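Fluoroacetyl coenzyme A thioesterase (Streptomyces cattleya, PDB 3KUV) hydrolyses fluoroacetyl-CoA to fluoroacetate and CoA before it can react with citrate synthase, thereby conferring resistance to fluoroacetate. Local coordinates at residues Met5-Pro19 / Thr80-Ser94. The protein carries 1 engineered substitution. Residues are numbered along the deposited sequence; the frame is centred on the assembly and turned at random.
Sequences MRVGERFTHDFVVPP and TPPGLTVTVTAELRS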
# COMPACT_ATOMS: atom_id res chain seq x y z
N MET B 5 -22.27 -12.18 6.53
CA MET B 5 -22.08 -10.94 5.76
C MET B 5 -22.74 -11.02 4.41
O MET B 5 -22.65 -12.07 3.76
CB MET B 5 -20.61 -10.68 5.54
CG MET B 5 -19.91 -10.09 6.71
SD MET B 5 -18.43 -9.33 6.17
CE MET B 5 -18.89 -7.68 5.53
N ARG B 6 -23.36 -9.92 3.96
CA ARG B 6 -24.06 -9.91 2.68
C ARG B 6 -23.19 -9.57 1.45
O ARG B 6 -22.70 -8.44 1.28
CB ARG B 6 -25.36 -9.06 2.66
CG ARG B 6 -25.47 -7.94 3.77
CD ARG B 6 -26.80 -7.12 3.66
NE ARG B 6 -26.59 -5.75 3.13
CZ ARG B 6 -26.85 -5.35 1.88
NH1 ARG B 6 -27.31 -6.21 0.97
NH2 ARG B 6 -26.63 -4.09 1.54
N VAL B 7 -23.10 -10.56 0.57
CA VAL B 7 -22.38 -10.36 -0.71
C VAL B 7 -23.10 -9.30 -1.52
O VAL B 7 -24.35 -9.28 -1.62
CB VAL B 7 -22.24 -11.65 -1.49
CG1 VAL B 7 -21.80 -11.43 -2.95
CG2 VAL B 7 -21.25 -12.59 -0.83
N GLY B 8 -22.34 -8.36 -2.10
CA GLY B 8 -22.92 -7.29 -2.90
C GLY B 8 -23.26 -6.01 -2.14
O GLY B 8 -23.57 -4.98 -2.78
N GLU B 9 -23.24 -6.06 -0.82
CA GLU B 9 -23.39 -4.90 0.03
C GLU B 9 -22.15 -3.97 -0.11
O GLU B 9 -21.00 -4.47 -0.27
CB GLU B 9 -23.47 -5.38 1.48
CG GLU B 9 -23.63 -4.26 2.45
CD GLU B 9 -23.70 -4.69 3.94
OE1 GLU B 9 -22.87 -5.55 4.40
OE2 GLU B 9 -24.54 -4.06 4.65
N ARG B 10 -22.43 -2.70 -0.24
CA ARG B 10 -21.40 -1.67 -0.35
C ARG B 10 -21.27 -0.92 0.95
O ARG B 10 -22.26 -0.58 1.61
CB ARG B 10 -21.71 -0.66 -1.48
CG ARG B 10 -21.57 -1.33 -2.91
CD ARG B 10 -22.07 -0.44 -4.01
NE ARG B 10 -23.52 -0.32 -3.91
CZ ARG B 10 -24.23 0.58 -4.62
NH1 ARG B 10 -23.61 1.44 -5.42
NH2 ARG B 10 -25.53 0.64 -4.50
N PHE B 11 -20.04 -0.63 1.29
CA PHE B 11 -19.72 0.14 2.49
C PHE B 11 -18.88 1.32 2.02
O PHE B 11 -18.01 1.18 1.11
CB PHE B 11 -18.86 -0.65 3.48
CG PHE B 11 -18.36 0.25 4.64
CD1 PHE B 11 -19.27 0.81 5.62
CD2 PHE B 11 -17.00 0.56 4.78
CE1 PHE B 11 -18.79 1.65 6.64
CE2 PHE B 11 -16.54 1.35 5.79
CZ PHE B 11 -17.40 1.93 6.71
N THR B 12 -19.16 2.51 2.55
CA THR B 12 -18.33 3.70 2.20
C THR B 12 -17.57 4.20 3.36
O THR B 12 -18.08 4.18 4.50
CB THR B 12 -19.09 4.82 1.51
OG1 THR B 12 -19.91 5.38 2.48
CG2 THR B 12 -20.07 4.20 0.46
N HIS B 13 -16.32 4.56 3.12
CA HIS B 13 -15.44 5.09 4.12
C HIS B 13 -14.85 6.41 3.62
O HIS B 13 -14.18 6.46 2.56
CB HIS B 13 -14.31 4.02 4.33
CG HIS B 13 -13.31 4.42 5.36
ND1 HIS B 13 -12.01 4.81 5.08
CD2 HIS B 13 -13.42 4.37 6.69
CE1 HIS B 13 -11.37 5.02 6.21
NE2 HIS B 13 -12.20 4.77 7.21
N ASP B 14 -15.09 7.52 4.38
CA ASP B 14 -14.64 8.84 3.94
C ASP B 14 -13.48 9.30 4.82
O ASP B 14 -13.44 9.09 6.05
CB ASP B 14 -15.76 9.92 4.07
CG ASP B 14 -16.99 9.56 3.32
OD1 ASP B 14 -16.90 9.10 2.18
OD2 ASP B 14 -18.11 9.61 3.87
N PHE B 15 -12.49 9.92 4.17
CA PHE B 15 -11.27 10.31 4.88
C PHE B 15 -10.72 11.56 4.27
O PHE B 15 -10.30 11.57 3.10
CB PHE B 15 -10.20 9.19 4.70
CG PHE B 15 -8.92 9.50 5.44
CD1 PHE B 15 -8.86 9.53 6.86
CD2 PHE B 15 -7.76 9.73 4.69
CE1 PHE B 15 -7.55 9.80 7.48
CE2 PHE B 15 -6.55 9.94 5.32
CZ PHE B 15 -6.45 9.98 6.68
N VAL B 16 -10.73 12.67 5.03
CA VAL B 16 -10.08 13.90 4.54
C VAL B 16 -8.55 13.71 4.62
O VAL B 16 -8.02 13.41 5.69
CB VAL B 16 -10.50 15.09 5.43
CG1 VAL B 16 -9.77 16.44 4.98
CG2 VAL B 16 -12.02 15.31 5.29
N VAL B 17 -7.85 13.82 3.46
CA VAL B 17 -6.41 13.58 3.50
C VAL B 17 -5.67 14.74 4.22
O VAL B 17 -5.76 15.88 3.74
CB VAL B 17 -5.88 13.50 2.01
CG1 VAL B 17 -4.32 13.28 1.95
CG2 VAL B 17 -6.59 12.32 1.23
N PRO B 18 -4.96 14.40 5.32
CA PRO B 18 -4.16 15.44 6.02
C PRO B 18 -2.77 15.54 5.35
O PRO B 18 -2.33 14.67 4.56
CB PRO B 18 -4.02 14.87 7.43
CG PRO B 18 -3.94 13.35 7.24
CD PRO B 18 -4.80 13.08 5.95
N PRO B 19 -2.05 16.64 5.71
CA PRO B 19 -0.71 16.83 5.15
C PRO B 19 0.23 15.67 5.43
O PRO B 19 1.16 15.44 4.60
CB PRO B 19 -0.22 18.13 5.84
CG PRO B 19 -1.52 18.87 6.09
CD PRO B 19 -2.50 17.79 6.53
N THR B 80 -3.88 12.95 -5.49
CA THR B 80 -4.78 13.70 -4.55
C THR B 80 -3.93 14.49 -3.56
O THR B 80 -3.17 13.95 -2.79
CB THR B 80 -5.62 12.67 -3.72
OG1 THR B 80 -6.41 11.85 -4.61
CG2 THR B 80 -6.59 13.32 -2.70
N PRO B 81 -4.07 15.83 -3.56
CA PRO B 81 -3.40 16.66 -2.53
C PRO B 81 -4.12 16.59 -1.20
O PRO B 81 -5.32 16.29 -1.16
CB PRO B 81 -3.62 18.09 -3.11
CG PRO B 81 -4.93 18.01 -3.86
CD PRO B 81 -4.97 16.57 -4.46
N PRO B 82 -3.42 16.97 -0.16
CA PRO B 82 -4.10 17.09 1.18
C PRO B 82 -5.25 18.07 1.10
O PRO B 82 -5.27 19.04 0.33
CB PRO B 82 -3.02 17.63 2.08
CG PRO B 82 -1.68 17.15 1.39
CD PRO B 82 -1.97 17.27 -0.06
N GLY B 83 -6.29 17.73 1.81
CA GLY B 83 -7.46 18.60 1.97
C GLY B 83 -8.68 18.12 1.21
O GLY B 83 -9.86 18.48 1.57
N LEU B 84 -8.51 17.27 0.20
CA LEU B 84 -9.67 16.58 -0.43
C LEU B 84 -10.12 15.40 0.43
O LEU B 84 -9.35 14.90 1.22
CB LEU B 84 -9.32 16.04 -1.87
CG LEU B 84 -9.10 17.21 -2.84
CD1 LEU B 84 -8.76 16.59 -4.17
CD2 LEU B 84 -10.31 18.12 -3.06
N THR B 85 -11.38 14.98 0.23
CA THR B 85 -11.90 13.81 0.94
C THR B 85 -11.77 12.61 -0.04
O THR B 85 -12.36 12.66 -1.15
CB THR B 85 -13.36 13.99 1.28
OG1 THR B 85 -13.52 15.18 2.12
CG2 THR B 85 -13.95 12.80 2.02
N VAL B 86 -11.08 11.59 0.39
CA VAL B 86 -11.03 10.33 -0.37
C VAL B 86 -12.20 9.47 0.16
O VAL B 86 -12.33 9.22 1.41
CB VAL B 86 -9.69 9.61 -0.20
CG1 VAL B 86 -9.81 8.17 -0.85
CG2 VAL B 86 -8.63 10.41 -0.91
N THR B 87 -13.08 9.03 -0.72
CA THR B 87 -14.15 8.09 -0.35
C THR B 87 -13.75 6.75 -0.96
O THR B 87 -13.61 6.65 -2.19
CB THR B 87 -15.52 8.51 -0.89
OG1 THR B 87 -15.92 9.76 -0.28
CG2 THR B 87 -16.60 7.45 -0.64
N VAL B 88 -13.61 5.73 -0.11
CA VAL B 88 -13.41 4.36 -0.55
C VAL B 88 -14.78 3.69 -0.55
O VAL B 88 -15.51 3.77 0.49
CB VAL B 88 -12.47 3.59 0.37
CG1 VAL B 88 -12.37 2.11 -0.03
CG2 VAL B 88 -11.01 4.21 0.34
N THR B 89 -15.14 3.01 -1.64
CA THR B 89 -16.35 2.14 -1.65
C THR B 89 -15.84 0.70 -1.67
O THR B 89 -15.00 0.36 -2.56
CB THR B 89 -17.16 2.42 -2.92
OG1 THR B 89 -17.59 3.80 -2.86
CG2 THR B 89 -18.43 1.57 -2.96
N ALA B 90 -16.25 -0.11 -0.71
CA ALA B 90 -15.83 -1.55 -0.63
C ALA B 90 -17.08 -2.39 -0.83
O ALA B 90 -18.07 -2.20 -0.13
CB ALA B 90 -15.27 -1.87 0.71
N GLU B 91 -17.01 -3.37 -1.68
CA GLU B 91 -18.20 -4.17 -2.03
C GLU B 91 -17.77 -5.60 -1.84
O GLU B 91 -16.83 -6.10 -2.46
CB GLU B 91 -18.58 -3.90 -3.44
CG GLU B 91 -19.92 -4.59 -3.73
CD GLU B 91 -20.53 -4.23 -5.09
OE1 GLU B 91 -20.10 -3.24 -5.78
OE2 GLU B 91 -21.50 -4.95 -5.44
N LEU B 92 -18.48 -6.33 -1.00
CA LEU B 92 -18.13 -7.73 -0.70
C LEU B 92 -18.40 -8.65 -1.91
O LEU B 92 -19.56 -8.66 -2.43
CB LEU B 92 -18.91 -8.21 0.54
CG LEU B 92 -18.51 -9.58 0.97
CD1 LEU B 92 -17.05 -9.72 1.40
CD2 LEU B 92 -19.42 -10.23 2.08
N ARG B 93 -17.41 -9.45 -2.34
CA ARG B 93 -17.61 -10.40 -3.46
C ARG B 93 -17.92 -11.78 -2.98
O ARG B 93 -18.71 -12.49 -3.63
CB ARG B 93 -16.31 -10.50 -4.37
CG ARG B 93 -15.95 -9.16 -5.04
CD ARG B 93 -14.62 -9.44 -5.79
NE ARG B 93 -14.86 -10.27 -7.00
CZ ARG B 93 -13.93 -10.85 -7.75
NH1 ARG B 93 -12.63 -10.75 -7.38
NH2 ARG B 93 -14.27 -11.50 -8.83
N SER B 94 -17.29 -12.19 -1.87
CA SER B 94 -17.45 -13.58 -1.40
C SER B 94 -16.90 -13.74 -0.06
O SER B 94 -15.99 -13.05 0.33
CB SER B 94 -16.74 -14.56 -2.34
OG SER B 94 -15.31 -14.31 -2.34
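From Arg10 paired with Glu91 to Val16 paired with Thr85, strands 10-16 and 85-94 run antiparallel, their N-to-C directions 162° apart, with paired N-H···O=C bonds at Phe11/Ala90, His13/Val88 and Phe15/Val86. Bonding continues beyond both ends of strand 10-16: Gly8 N reaches Leu92 O (2.8 Å), and Gly83 N, in the type II turn Pro81-Leu84, donates to Val17 O (2.7 Å). On the face bearing Arg10, Thr12, Asp14 and Val16, Thr87 OG1 donates to Asp14 OD1 (2.7 Å), meeting it on the anti side and 31° out of the carboxylate plane. With CG anti to the carbonyl carbon (chi1 -57°), the Asp14 carboxylate lies alongside Thr87, within reach of its hydroxyl. Arg10 and Glu91 also lie side by side, but through their methylenes, CG to CG at 3.7 Å; their charged atoms do not touch. On the other face the His13 ring meets that of Trp51 at a steep angle and packs on Leu48 and Ala52 of helix 42-57. Val17 CG2 meets Val86 CG2 (3.5 Å), while at the far end Leu92 CD2 packs against Met5 CB (3.7 Å). The pairing adds strand 10-16, outermost in this chain's sheet, to the hot dog sheet that wraps helix 42-57. Main-chain bonds thus set the register, leaving one face polar with Asp14-Thr87 and the other placing His13 beside substrate-binding Leu48.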